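Putative ABC transporter subunit, substrate-binding component (Rhodopseudomonas palustris, PDB 4EVR) probably binds benzoate or related aromatic acids as the substrate-binding component of an ABC uptake transporter. Local coordinates at residues L151-T156 with K179-K184; V157-A162 with I188-V193; V210-S215 with I233-P238; K221-Y226 with F240-V245. All coordinates share one frame; numbering follows the deposited sequence.

Interaction 1 of 4, residues L151-T156 with K179-K184; sequences LKKAVT and KGEVVK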
loop_
_atom_site.group_PDB
_atom_site.type_symbol
_atom_site.label_atom_id
_atom_site.label_comp_id
_atom_site.label_asym_id
_atom_site.label_seq_id
_atom_site.Cartn_x
_atom_site.Cartn_y
_atom_site.Cartn_z
ATOM N N LEU A 151 -1.027 -3.969 25.432
ATOM C CA LEU A 151 0.021 -2.946 25.435
ATOM C C LEU A 151 -0.548 -1.582 25.870
ATOM O O LEU A 151 -1.717 -1.283 25.646
ATOM C CB LEU A 151 0.693 -2.864 24.084
ATOM C CG LEU A 151 1.313 -4.172 23.602
ATOM C CD1 LEU A 151 1.534 -4.151 22.207
ATOM C CD2 LEU A 151 2.592 -4.504 24.316
ATOM N N LYS A 152 0.233 -0.820 26.622
ATOM C CA LYS A 152 -0.262 0.471 27.176
ATOM C C LYS A 152 0.688 1.678 27.065
ATOM O O LYS A 152 0.283 2.776 27.478
ATOM C CB LYS A 152 -0.530 0.287 28.663
ATOM C CG LYS A 152 -1.389 -0.920 29.052
ATOM C CD LYS A 152 -1.500 -1.052 30.580
ATOM C CE LYS A 152 -1.989 -2.411 31.041
ATOM N NZ LYS A 152 -3.446 -2.597 30.797
ATOM N N LYS A 153 1.926 1.505 26.587
ATOM C CA LYS A 153 2.915 2.585 26.593
ATOM C C LYS A 153 3.823 2.525 25.363
ATOM O O LYS A 153 4.814 1.789 25.360
ATOM C CB LYS A 153 3.733 2.478 27.888
ATOM C CG LYS A 153 4.726 3.606 28.119
ATOM C CD LYS A 153 5.635 3.291 29.288
ATOM C CE LYS A 153 6.637 4.399 29.517
ATOM N NZ LYS A 153 7.642 4.062 30.565
ATOM N N ALA A 154 3.502 3.309 24.329
ATOM C CA ALA A 154 4.220 3.213 23.056
ATOM C C ALA A 154 5.098 4.373 22.742
ATOM O O ALA A 154 4.854 5.474 23.159
ATOM C CB ALA A 154 3.223 3.077 21.935
ATOM N N VAL A 155 6.135 4.103 21.931
ATOM C CA VAL A 155 6.953 5.070 21.236
ATOM C C VAL A 155 6.688 4.806 19.772
ATOM O O VAL A 155 6.700 3.644 19.399
ATOM C CB VAL A 155 8.471 4.947 21.585
ATOM C CG1 VAL A 155 9.353 5.633 20.546
ATOM C CG2 VAL A 155 8.743 5.492 22.966
ATOM N N THR A 156 6.410 5.836 18.952
ATOM C CA THR A 156 6.258 5.643 17.487
ATOM C C THR A 156 7.548 6.087 16.787
ATOM O O THR A 156 8.306 6.941 17.308
ATOM C CB THR A 156 5.035 6.360 16.924
ATOM O OG1 THR A 156 5.285 7.762 16.852
ATOM C CG2 THR A 156 3.772 6.084 17.759
ATOM N N LYS A 179 -7.099 3.607 26.322
ATOM C CA LYS A 179 -6.409 3.969 27.585
ATOM C C LYS A 179 -4.846 3.706 27.539
ATOM O O LYS A 179 -4.178 3.723 28.560
ATOM C CB LYS A 179 -7.073 3.305 28.827
ATOM C CG LYS A 179 -8.144 4.180 29.453
ATOM C CD LYS A 179 -9.289 4.479 28.497
ATOM C CE LYS A 179 -10.423 5.195 29.194
ATOM N NZ LYS A 179 -11.443 5.675 28.226
ATOM N N GLY A 180 -4.254 3.607 26.365
ATOM C CA GLY A 180 -2.793 3.475 26.275
ATOM C C GLY A 180 -2.198 4.865 26.170
ATOM O O GLY A 180 -2.927 5.798 25.848
ATOM N N GLU A 181 -0.885 5.045 26.406
ATOM C CA GLU A 181 -0.283 6.361 26.204
ATOM C C GLU A 181 0.798 6.282 25.174
ATOM O O GLU A 181 1.510 5.277 25.134
ATOM C CB GLU A 181 0.284 6.930 27.475
ATOM C CG GLU A 181 1.585 6.349 27.996
ATOM C CD GLU A 181 1.812 6.666 29.468
ATOM O OE1 GLU A 181 2.539 7.641 29.773
ATOM O OE2 GLU A 181 1.200 5.978 30.316
ATOM N N VAL A 182 0.904 7.303 24.329
ATOM C CA VAL A 182 1.998 7.424 23.362
ATOM C C VAL A 182 2.961 8.410 24.022
ATOM O O VAL A 182 2.608 9.562 24.240
ATOM C CB VAL A 182 1.534 7.838 21.945
ATOM C CG1 VAL A 182 2.705 7.869 20.980
ATOM C CG2 VAL A 182 0.455 6.893 21.433
ATOM N N VAL A 183 4.125 7.915 24.427
ATOM C CA VAL A 183 5.168 8.620 25.184
ATOM C C VAL A 183 6.040 9.582 24.301
ATOM O O VAL A 183 6.583 10.553 24.839
ATOM C CB VAL A 183 6.004 7.505 25.922
ATOM C CG1 VAL A 183 7.504 7.697 25.846
ATOM C CG2 VAL A 183 5.540 7.340 27.359
ATOM N N LYS A 184 6.184 9.307 22.992
ATOM C CA LYS A 184 6.976 10.102 22.064
ATOM C C LYS A 184 6.723 9.625 20.664
ATOM O O LYS A 184 6.444 8.433 20.491
ATOM C CB LYS A 184 8.477 9.934 22.386
ATOM C CG LYS A 184 9.471 10.602 21.424
ATOM C CD LYS A 184 9.487 12.055 21.556
ATOM C CE LYS A 184 10.430 12.788 20.624
ATOM N NZ LYS A 184 10.243 14.259 20.731
#
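Val183 overlaps two neighbours on the facing strand. Its CG1 lies against CG2 of Val155 at 3.8 Å. Its CG2 touches the aliphatic part of Lys153, at CG and CE. The Lys153 chain is fully stretched, with CG anti to the backbone N (chi1 -175°), and this carries CE past the valine methyl. Glu181 runs beside Lys153 and points the same way, with the two CG atoms 4.2 Å apart. Their charged ends do not meet. The Lys153 amino group is instead hydrogen-bonded to the carbonyl oxygen of Lys206. On the other face, CG2 of Thr156 meets CG1 of Val182 at 3.8 Å, and the two side chains cross at about a right angle. The hydroxyl of Thr156 turns to Asp185. Phe171 of helix 162-177 covers Ala154, Thr156 and Val182 on this face.

Four backbone bonds join the two segments. Glu181 N donates to Lys152 O (2.8 Å). Ala154 N donates to Glu181 O, and Val183 N to Ala154 O at 2.8 Å. Thr156 N closes the row on Lys184 O. Lys179, with positive phi, ends the preceding helix in a Schellman motif just before strand 181-188 begins. Parallel strands 153-159 and 181-188, linked through helix 162-177, form a beta-alpha-beta crossover at the edge of a periplasmic binding protein sheet.

Interaction 2 of 4, residues V157-A162 with I188-V193; sequences VTWKYA and IAFPDV. With BEZ (benzoic acid), chain B.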
loop_
_atom_site.group_PDB
_atom_site.type_symbol
_atom_site.label_atom_id
_atom_site.label_comp_id
_atom_site.label_asym_id
_atom_site.label_seq_id
_atom_site.Cartn_x
_atom_site.Cartn_y
_atom_site.Cartn_z
ATOM N N VAL A 157 7.865 5.454 15.669
ATOM C CA VAL A 157 9.052 5.809 14.898
ATOM C C VAL A 157 8.665 5.739 13.412
ATOM O O VAL A 157 8.197 4.705 12.963
ATOM C CB VAL A 157 10.314 4.963 15.146
ATOM C CG1 VAL A 157 11.551 5.638 14.474
ATOM C CG2 VAL A 157 10.563 4.781 16.599
ATOM N N THR A 158 8.902 6.789 12.644
ATOM C CA THR A 158 8.604 6.736 11.206
ATOM C C THR A 158 9.330 7.856 10.479
ATOM O O THR A 158 10.036 8.624 11.094
ATOM C CB THR A 158 7.067 6.826 10.965
ATOM O OG1 THR A 158 6.757 6.520 9.615
ATOM C CG2 THR A 158 6.502 8.139 11.309
ATOM N N TRP A 159 9.084 7.970 9.185
ATOM C CA TRP A 159 9.598 9.064 8.349
ATOM C C TRP A 159 8.662 10.290 8.409
ATOM O O TRP A 159 7.410 10.156 8.561
ATOM C CB TRP A 159 9.726 8.598 6.899
ATOM C CG TRP A 159 10.948 7.748 6.647
ATOM C CD1 TRP A 159 12.233 8.058 6.961
ATOM C CD2 TRP A 159 11.010 6.556 5.853
ATOM N NE1 TRP A 159 13.094 7.157 6.376
ATOM C CE2 TRP A 159 12.366 6.224 5.694
ATOM C CE3 TRP A 159 10.038 5.744 5.230
ATOM C CZ2 TRP A 159 12.781 5.072 4.996
ATOM C CZ3 TRP A 159 10.440 4.670 4.488
ATOM C CH2 TRP A 159 11.800 4.323 4.387
ATOM N N LYS A 160 9.272 11.484 8.298
ATOM C CA LYS A 160 8.560 12.791 8.329
ATOM C C LYS A 160 7.921 13.123 6.988
ATOM O O LYS A 160 8.434 13.935 6.194
ATOM C CB LYS A 160 9.487 13.909 8.736
ATOM C CG LYS A 160 8.743 15.120 9.268
ATOM C CD LYS A 160 9.743 16.136 9.886
ATOM C CE LYS A 160 9.083 17.299 10.585
ATOM N NZ LYS A 160 8.166 18.038 9.685
ATOM N N TYR A 161 6.845 12.404 6.666
ATOM C CA TYR A 161 6.075 12.757 5.492
ATOM C C TYR A 161 4.640 12.291 5.726
ATOM O O TYR A 161 4.374 11.617 6.697
ATOM C CB TYR A 161 6.723 12.282 4.177
ATOM C CG TYR A 161 6.473 10.852 3.798
ATOM C CD1 TYR A 161 5.592 10.523 2.759
ATOM C CD2 TYR A 161 7.240 9.820 4.348
ATOM C CE1 TYR A 161 5.400 9.193 2.368
ATOM C CE2 TYR A 161 7.059 8.491 3.954
ATOM C CZ TYR A 161 6.182 8.188 2.920
ATOM O OH TYR A 161 5.924 6.856 2.585
ATOM N N ALA A 162 3.734 12.639 4.856
ATOM C CA ALA A 162 2.264 12.342 5.028
ATOM C C ALA A 162 1.928 10.907 5.418
ATOM O O ALA A 162 1.099 10.725 6.302
ATOM C CB ALA A 162 1.514 12.677 3.746
ATOM N N ILE A 188 12.125 10.833 11.417
ATOM C CA ILE A 188 13.387 10.922 10.679
ATOM C C ILE A 188 13.051 11.468 9.327
ATOM O O ILE A 188 12.009 11.107 8.774
ATOM C CB ILE A 188 13.958 9.466 10.628
ATOM C CG1 ILE A 188 14.478 9.111 12.046
ATOM C CG2 ILE A 188 15.110 9.314 9.652
ATOM C CD1 ILE A 188 14.530 7.681 12.225
ATOM N N ALA A 189 13.879 12.310 8.764
ATOM C CA ALA A 189 13.569 12.841 7.449
ATOM C C ALA A 189 13.559 11.732 6.422
ATOM O O ALA A 189 14.435 10.850 6.445
ATOM C CB ALA A 189 14.596 13.877 7.052
ATOM N N PHE A 190 12.578 11.726 5.480
ATOM C CA PHE A 190 12.575 10.740 4.424
ATOM C C PHE A 190 13.659 10.976 3.405
ATOM O O PHE A 190 13.846 12.143 3.032
ATOM C CB PHE A 190 11.220 10.799 3.714
ATOM C CG PHE A 190 11.137 9.754 2.630
ATOM C CD1 PHE A 190 10.764 8.442 2.930
ATOM C CD2 PHE A 190 11.363 10.081 1.307
ATOM C CE1 PHE A 190 10.650 7.490 1.921
ATOM C CE2 PHE A 190 11.220 9.155 0.328
ATOM C CZ PHE A 190 10.868 7.858 0.625
ATOM N N PRO A 191 14.391 9.967 2.871
ATOM C CA PRO A 191 14.383 8.534 3.138
ATOM C C PRO A 191 15.564 8.136 4.017
ATOM O O PRO A 191 16.161 7.094 3.765
ATOM C CB PRO A 191 14.525 7.971 1.746
ATOM C CG PRO A 191 15.488 8.960 1.079
ATOM C CD PRO A 191 15.375 10.256 1.817
ATOM N N ASP A 192 15.918 8.937 5.035
ATOM C CA ASP A 192 17.145 8.628 5.817
ATOM C C ASP A 192 16.998 7.344 6.658
ATOM O O ASP A 192 15.908 7.035 7.137
ATOM C CB ASP A 192 17.521 9.813 6.722
ATOM C CG ASP A 192 17.936 11.032 5.980
ATOM O OD1 ASP A 192 18.364 10.905 4.813
ATOM O OD2 ASP A 192 17.869 12.118 6.561
ATOM N N VAL A 193 18.123 6.613 6.874
ATOM C CA VAL A 193 18.061 5.347 7.570
ATOM C C VAL A 193 19.174 5.241 8.596
ATOM O O VAL A 193 19.605 4.135 8.880
ATOM C CB VAL A 193 18.054 4.180 6.601
ATOM C CG1 VAL A 193 16.762 4.172 5.779
ATOM C CG2 VAL A 193 19.274 4.220 5.669
HETATM C C BEZ B . 2.842 5.756 1.372
HETATM O O1 BEZ B . 1.605 5.975 1.206
HETATM O O2 BEZ B . 3.726 6.651 1.267
HETATM C C1 BEZ B . 3.344 4.364 1.580
HETATM C C2 BEZ B . 4.650 4.020 1.195
HETATM C C3 BEZ B . 5.114 2.720 1.381
HETATM C C4 BEZ B . 4.248 1.815 2.011
HETATM C C5 BEZ B . 2.945 2.174 2.395
HETATM C C6 BEZ B . 2.469 3.436 2.166
HETATM O O HOH W 1 11.165 14.225 5.353
#
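Trp159, Phe190 and Ile188 carry most of this contact. Phe190 turns its ring edge onto one face of the Trp159 indole in a T-shaped pair, planes at 81°. Its CG lies anti to the backbone N (chi1 -178°), which brings that edge over the indole. Phe190 CD1 comes to 3.5 Å from Trp159 CD2. Asp192 O lies at the indole edge and accepts a hydrogen bond from Trp159 NE1 (2.9 Å, 162° at the hydrogen). Ile188, the parallel strand partner, puts CG2 4.1 Å from Trp159 CD1. Ile188 N bonds to Thr158 O, and Lys160 N to Ile188 O. Phe190 CD1 lies 3.8 Å from Tyr161 CE2, the two rings oblique. A leucine in place of Trp159 would probably leave Asp192 O without its donor and Phe190 without the flat face it packs on. Tyr161 OH donates to benzoic acid O2 at 2.6 Å. The chemistry implies an aromatic wall, fixed by backbone bonds and one indole N-H, beside a polar grip on the ligand carboxyl group.

Interaction 3 of 4, residues V210-S215 with I233-P238; sequences VYAFFS and IPLWGP. With BEZ (benzoic acid), chain B.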
loop_
_atom_site.group_PDB
_atom_site.type_symbol
_atom_site.label_atom_id
_atom_site.label_comp_id
_atom_site.label_asym_id
_atom_site.label_seq_id
_atom_site.Cartn_x
_atom_site.Cartn_y
_atom_site.Cartn_z
ATOM N N VAL A 210 6.974 -0.615 20.512
ATOM C CA VAL A 210 7.333 0.326 19.474
ATOM C C VAL A 210 6.429 0.066 18.256
ATOM O O VAL A 210 6.242 -1.090 17.867
ATOM C CB VAL A 210 8.833 0.212 19.078
ATOM C CG1 VAL A 210 9.112 1.018 17.823
ATOM C CG2 VAL A 210 9.708 0.679 20.227
ATOM N N TYR A 211 5.853 1.134 17.713
ATOM C CA TYR A 211 5.053 1.147 16.482
ATOM C C TYR A 211 5.880 1.863 15.490
ATOM O O TYR A 211 6.175 3.028 15.721
ATOM C CB TYR A 211 3.749 1.865 16.732
ATOM C CG TYR A 211 2.897 2.068 15.523
ATOM C CD1 TYR A 211 2.019 1.085 15.097
ATOM C CD2 TYR A 211 2.949 3.254 14.807
ATOM C CE1 TYR A 211 1.191 1.285 13.989
ATOM C CE2 TYR A 211 2.143 3.461 13.685
ATOM C CZ TYR A 211 1.237 2.486 13.302
ATOM O OH TYR A 211 0.366 2.707 12.254
ATOM N N ALA A 212 6.286 1.199 14.408
ATOM C CA ALA A 212 7.117 1.772 13.398
ATOM C C ALA A 212 6.466 1.658 12.036
ATOM O O ALA A 212 5.924 0.602 11.715
ATOM C CB ALA A 212 8.458 1.063 13.323
ATOM N N PHE A 213 6.513 2.724 11.256
ATOM C CA PHE A 213 6.216 2.636 9.849
ATOM C C PHE A 213 7.501 2.945 9.074
ATOM O O PHE A 213 8.040 4.091 9.075
ATOM C CB PHE A 213 5.052 3.530 9.389
ATOM C CG PHE A 213 4.983 3.621 7.860
ATOM C CD1 PHE A 213 4.862 2.475 7.090
ATOM C CD2 PHE A 213 5.317 4.816 7.190
ATOM C CE1 PHE A 213 4.895 2.543 5.687
ATOM C CE2 PHE A 213 5.419 4.854 5.811
ATOM C CZ PHE A 213 5.282 3.719 5.066
ATOM N N PHE A 214 7.967 1.927 8.366
ATOM C CA PHE A 214 9.017 2.024 7.342
ATOM C C PHE A 214 8.585 1.019 6.271
ATOM O O PHE A 214 7.739 0.184 6.539
ATOM C CB PHE A 214 10.443 1.755 7.846
ATOM C CG PHE A 214 10.916 2.787 8.845
ATOM C CD1 PHE A 214 11.334 4.035 8.430
ATOM C CD2 PHE A 214 10.926 2.509 10.201
ATOM C CE1 PHE A 214 11.735 4.991 9.361
ATOM C CE2 PHE A 214 11.331 3.464 11.116
ATOM C CZ PHE A 214 11.711 4.703 10.680
ATOM N N SER A 215 9.181 1.080 5.098
ATOM C CA SER A 215 8.898 0.101 4.074
ATOM C C SER A 215 10.124 0.031 3.145
ATOM O O SER A 215 10.928 0.920 3.145
ATOM C CB SER A 215 7.645 0.482 3.305
ATOM O OG SER A 215 7.126 -0.644 2.633
ATOM N N ILE A 233 12.160 -5.056 23.732
ATOM C CA ILE A 233 10.886 -4.345 23.564
ATOM C C ILE A 233 10.234 -4.894 22.307
ATOM O O ILE A 233 10.876 -4.832 21.254
ATOM C CB ILE A 233 11.087 -2.789 23.480
ATOM C CG1 ILE A 233 11.622 -2.160 24.809
ATOM C CG2 ILE A 233 9.764 -2.141 23.099
ATOM C CD1 ILE A 233 12.308 -0.759 24.752
ATOM N N PRO A 234 8.950 -5.311 22.328
ATOM C CA PRO A 234 8.334 -5.830 21.084
ATOM C C PRO A 234 8.075 -4.756 20.023
ATOM O O PRO A 234 7.627 -3.622 20.292
ATOM C CB PRO A 234 7.017 -6.449 21.563
ATOM C CG PRO A 234 6.750 -5.811 22.882
ATOM C CD PRO A 234 8.052 -5.500 23.485
ATOM N N LEU A 235 8.364 -5.122 18.780
ATOM C CA LEU A 235 8.192 -4.253 17.628
ATOM C C LEU A 235 6.908 -4.612 16.897
ATOM O O LEU A 235 6.663 -5.800 16.593
ATOM C CB LEU A 235 9.391 -4.385 16.684
ATOM C CG LEU A 235 9.378 -3.569 15.414
ATOM C CD1 LEU A 235 9.257 -2.059 15.716
ATOM C CD2 LEU A 235 10.626 -3.832 14.649
ATOM N N TRP A 236 6.108 -3.593 16.627
ATOM C CA TRP A 236 4.856 -3.664 15.897
ATOM C C TRP A 236 4.826 -2.672 14.760
ATOM O O TRP A 236 5.538 -1.657 14.776
ATOM C CB TRP A 236 3.693 -3.310 16.822
ATOM C CG TRP A 236 3.282 -4.413 17.774
ATOM C CD1 TRP A 236 3.899 -4.769 18.928
ATOM C CD2 TRP A 236 2.061 -5.163 17.722
ATOM N NE1 TRP A 236 3.170 -5.754 19.573
ATOM C CE2 TRP A 236 2.003 -5.954 18.891
ATOM C CE3 TRP A 236 0.988 -5.218 16.806
ATOM C CZ2 TRP A 236 0.940 -6.805 19.156
ATOM C CZ3 TRP A 236 -0.086 -6.024 17.102
ATOM C CH2 TRP A 236 -0.104 -6.805 18.263
ATOM N N GLY A 237 3.849 -2.843 13.867
ATOM C CA GLY A 237 3.613 -1.837 12.852
ATOM C C GLY A 237 2.585 -2.256 11.828
ATOM O O GLY A 237 2.085 -3.381 11.903
ATOM N N PRO A 238 2.202 -1.361 10.933
ATOM C CA PRO A 238 1.431 -1.789 9.731
ATOM C C PRO A 238 2.320 -2.772 9.006
ATOM O O PRO A 238 3.587 -2.682 9.085
ATOM C CB PRO A 238 1.216 -0.487 8.953
ATOM C CG PRO A 238 2.403 0.348 9.334
ATOM C CD PRO A 238 2.744 -0.005 10.753
HETATM C C BEZ B . 2.842 5.756 1.372
HETATM O O1 BEZ B . 1.605 5.975 1.206
HETATM O O2 BEZ B . 3.726 6.651 1.267
HETATM C C1 BEZ B . 3.344 4.364 1.580
HETATM C C2 BEZ B . 4.650 4.020 1.195
HETATM C C3 BEZ B . 5.114 2.720 1.381
HETATM C C4 BEZ B . 4.248 1.815 2.011
HETATM C C5 BEZ B . 2.945 2.174 2.395
HETATM C C6 BEZ B . 2.469 3.436 2.166
#
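Strands 210-213 and 235-238 run parallel, with their short axes 4.6 Å apart and inclined at 39°. Val210 pairs with Leu235, and Tyr211 with Trp236. Val210 N donates to Pro234 O, Trp236 N to Val210 O (2.8 Å), and Ala212 N to Trp236 O (3.0 Å). Ala212 O is buried and has no hydrogen-bond partner. Pro238 CD lies 3.4 Å from Ala212 O, and Gly237 CA is also close.

Leu235 CD1 packs on Val210 CG1 (3.7 Å) and on Ala212 CB. Leu235 CG stands anti to the backbone N (chi1 179°), which brings CD1 to both. Val210 sends its other methyl, CG2, across Ile233 CG2. The Pro238 side chain crosses those of Tyr211 and Phe213 at about a right angle. Pro238 CD meets Tyr211 CE1 at 3.8 Å and Pro238 CG meets Phe213 CD1 at 4.0 Å. The far end of Phe213 reaches the ligand, its CZ 3.7 Å from C4 of the benzoic acid.

Helix 217-228 covers Val210, Ala212 and Leu235 through Phe222 and Tyr226. Helix 135-148 covers Tyr211 and Trp236, while helix 162-177 reaches Tyr211, Phe213 and Pro238. Strands 153-159 and 257-260 continue the sheet beyond this pair.

Interaction 4 of 4, residues K221-Y226 with F240-V245; sequences KFIKDY and FLTDGV. With BEZ (benzoic acid), chain B.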
loop_
_atom_site.group_PDB
_atom_site.type_symbol
_atom_site.label_atom_id
_atom_site.label_comp_id
_atom_site.label_asym_id
_atom_site.label_seq_id
_atom_site.Cartn_x
_atom_site.Cartn_y
_atom_site.Cartn_z
ATOM N N LYS A 221 16.527 -2.399 6.812
ATOM C CA LYS A 221 17.633 -1.924 7.644
ATOM C C LYS A 221 17.160 -1.633 9.053
ATOM O O LYS A 221 17.856 -1.975 9.996
ATOM C CB LYS A 221 18.282 -0.678 7.040
ATOM C CG LYS A 221 19.452 -0.141 7.871
ATOM C CD LYS A 221 20.250 0.849 7.119
ATOM C CE LYS A 221 21.545 1.242 7.772
ATOM N NZ LYS A 221 21.384 1.851 9.096
ATOM N N PHE A 222 15.990 -0.998 9.226
ATOM C CA PHE A 222 15.417 -0.758 10.587
ATOM C C PHE A 222 15.292 -2.097 11.336
ATOM O O PHE A 222 15.694 -2.189 12.480
ATOM C CB PHE A 222 14.041 -0.096 10.508
ATOM C CG PHE A 222 13.445 0.334 11.818
ATOM C CD1 PHE A 222 12.513 -0.471 12.480
ATOM C CD2 PHE A 222 14.025 1.377 12.543
ATOM C CE1 PHE A 222 12.023 -0.108 13.751
ATOM C CE2 PHE A 222 13.521 1.755 13.795
ATOM C CZ PHE A 222 12.572 0.968 14.415
ATOM N N ILE A 223 14.678 -3.092 10.726
ATOM C CA ILE A 223 14.531 -4.410 11.372
ATOM C C ILE A 223 15.939 -4.922 11.882
ATOM O O ILE A 223 16.019 -5.435 12.994
ATOM C CB ILE A 223 13.849 -5.409 10.429
ATOM C CG1 ILE A 223 12.335 -5.051 10.223
ATOM C CG2 ILE A 223 14.067 -6.832 10.906
ATOM C CD1 ILE A 223 11.636 -5.833 9.061
ATOM N N LYS A 224 16.978 -4.926 11.038
ATOM C CA LYS A 224 18.289 -5.460 11.449
ATOM C C LYS A 224 18.885 -4.593 12.520
ATOM O O LYS A 224 19.428 -5.086 13.487
ATOM C CB LYS A 224 19.249 -5.564 10.246
ATOM C CG LYS A 224 18.762 -6.611 9.231
ATOM C CD LYS A 224 19.659 -6.676 8.030
ATOM C CE LYS A 224 19.138 -7.645 7.019
ATOM N NZ LYS A 224 20.068 -7.724 5.843
ATOM N N ASP A 225 18.772 -3.290 12.384
ATOM C CA ASP A 225 19.339 -2.378 13.403
ATOM C C ASP A 225 18.601 -2.492 14.737
ATOM O O ASP A 225 19.231 -2.580 15.834
ATOM C CB ASP A 225 19.284 -0.918 12.904
ATOM C CG ASP A 225 20.272 -0.636 11.815
ATOM O OD1 ASP A 225 21.070 -1.554 11.472
ATOM O OD2 ASP A 225 20.223 0.480 11.248
ATOM N N TYR A 226 17.270 -2.545 14.653
ATOM C CA TYR A 226 16.400 -2.713 15.856
ATOM C C TYR A 226 16.746 -4.028 16.597
ATOM O O TYR A 226 17.013 -3.976 17.785
ATOM C CB TYR A 226 14.913 -2.682 15.487
ATOM C CG TYR A 226 13.963 -2.613 16.654
ATOM C CD1 TYR A 226 13.339 -1.420 16.997
ATOM C CD2 TYR A 226 13.583 -3.763 17.341
ATOM C CE1 TYR A 226 12.476 -1.343 18.087
ATOM C CE2 TYR A 226 12.699 -3.706 18.421
ATOM C CZ TYR A 226 12.097 -2.501 18.750
ATOM O OH TYR A 226 11.187 -2.411 19.774
ATOM N N PHE A 240 3.420 -3.152 6.084
ATOM C CA PHE A 240 4.468 -2.676 5.168
ATOM C C PHE A 240 5.826 -2.773 5.831
ATOM O O PHE A 240 6.851 -2.831 5.124
ATOM C CB PHE A 240 4.193 -1.206 4.825
ATOM C CG PHE A 240 2.755 -0.938 4.545
ATOM C CD1 PHE A 240 2.126 -1.527 3.478
ATOM C CD2 PHE A 240 2.003 -0.159 5.397
ATOM C CE1 PHE A 240 0.800 -1.351 3.267
ATOM C CE2 PHE A 240 0.664 0.055 5.151
ATOM C CZ PHE A 240 0.056 -0.602 4.146
ATOM N N LEU A 241 5.872 -2.784 7.173
ATOM C CA LEU A 241 7.178 -2.906 7.876
ATOM C C LEU A 241 7.853 -4.236 7.583
ATOM O O LEU A 241 9.060 -4.280 7.607
ATOM C CB LEU A 241 6.919 -2.746 9.375
ATOM C CG LEU A 241 8.142 -2.842 10.303
ATOM C CD1 LEU A 241 9.110 -1.713 10.044
ATOM C CD2 LEU A 241 7.694 -2.948 11.704
ATOM N N THR A 242 7.085 -5.308 7.280
ATOM C CA THR A 242 7.685 -6.609 6.989
ATOM C C THR A 242 7.445 -7.101 5.627
ATOM O O THR A 242 8.197 -7.992 5.198
ATOM C CB THR A 242 7.183 -7.685 8.028
ATOM O OG1 THR A 242 5.758 -7.687 8.015
ATOM C CG2 THR A 242 7.654 -7.331 9.469
ATOM N N ASP A 243 6.336 -6.643 4.883
ATOM C CA ASP A 243 6.089 -7.307 3.624
ATOM C C ASP A 243 7.188 -7.121 2.600
ATOM O O ASP A 243 7.579 -6.013 2.321
ATOM C CB ASP A 243 4.744 -6.855 3.032
ATOM C CG ASP A 243 3.686 -7.913 3.235
ATOM O OD1 ASP A 243 3.533 -8.390 4.388
ATOM O OD2 ASP A 243 3.017 -8.277 2.250
ATOM N N GLY A 244 7.618 -8.224 1.993
ATOM C CA GLY A 244 8.660 -8.229 0.984
ATOM C C GLY A 244 10.047 -8.415 1.549
ATOM O O GLY A 244 10.950 -8.844 0.845
ATOM N N VAL A 245 10.278 -8.057 2.775
ATOM C CA VAL A 245 11.634 -8.106 3.341
ATOM C C VAL A 245 11.814 -9.275 4.310
ATOM O O VAL A 245 12.909 -9.379 4.868
ATOM C CB VAL A 245 11.950 -6.761 4.064
ATOM C CG1 VAL A 245 11.725 -5.553 3.139
ATOM C CG2 VAL A 245 11.143 -6.599 5.322
HETATM C C BEZ B . 2.842 5.756 1.372
HETATM O O1 BEZ B . 1.605 5.975 1.206
HETATM O O2 BEZ B . 3.726 6.651 1.267
HETATM C C1 BEZ B . 3.344 4.364 1.580
HETATM C C2 BEZ B . 4.650 4.020 1.195
HETATM C C3 BEZ B . 5.114 2.720 1.381
HETATM C C4 BEZ B . 4.248 1.815 2.011
HETATM C C5 BEZ B . 2.945 2.174 2.395
HETATM C C6 BEZ B . 2.469 3.436 2.166
#
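Phe222 meets Leu241 obliquely, with ring atom CD1 4.4 Å from Leu241 CD1. One face of the Phe222 ring carries CB of Tyr226, one helical turn on. The ring of Phe195 meets Phe222 edge-to-face, and Phe214 lies against it at a slant. The second flat group is Phe240, on the loop side. One of its faces carries the bound benzoic acid, whose C5 sits over the ring centre, 3.8 Å from Phe240 CG. Phe240 CG lies beside the backbone N (chi1 -43°), which turns the ring to the ligand and not to the helix. An alanine at Phe240 would probably open a gap beside C5 of the benzoic acid and leave that ring less firmly placed.

Ile223 makes the main link between helix and loop. Its CD1 comes to 3.3 Å from Leu241 O and 3.8 Å from Val245 CG2. Ile223 CD1 also approaches Thr242 CG2 at 4.3 Å. The terminal methyl thus wedges into the turn of 241-245, where Val245 N bonds back to Thr242 O. Within this turn, Asp243 forms a salt bridge with Arg348. No hydrogen bond joins 221-226 to 240-245. Leu241 O is buried against the Ile223 methyl and finds no hydrogen-bond partner. The chemistry is therefore apolar packing that seats helix 217-228 against the loop whose Phe240 lines the ligand site.

Following the chain, strand 153-159 enters interaction 1 and then interaction 2. Helix 162-177 leads back to strand 181-188, which closes interaction 1. The loop after that strand closes interaction 2. These two contacts therefore cross. Strand 209-213 next opens interaction 3, and helix 217-228 opens interaction 4. Strand 235-238 closes the former and the following loop closes the latter, so this pair crosses too. The first pair is complete before the second begins. Strands 153-159 and 209-213 are neighbours, joining interactions 1, 2 and 3 in one sheet. Lys221 ties interaction 4 to Val193. Interactions 2, 3 and 4 all reach the benzoic acid; interaction 1 lies farther out.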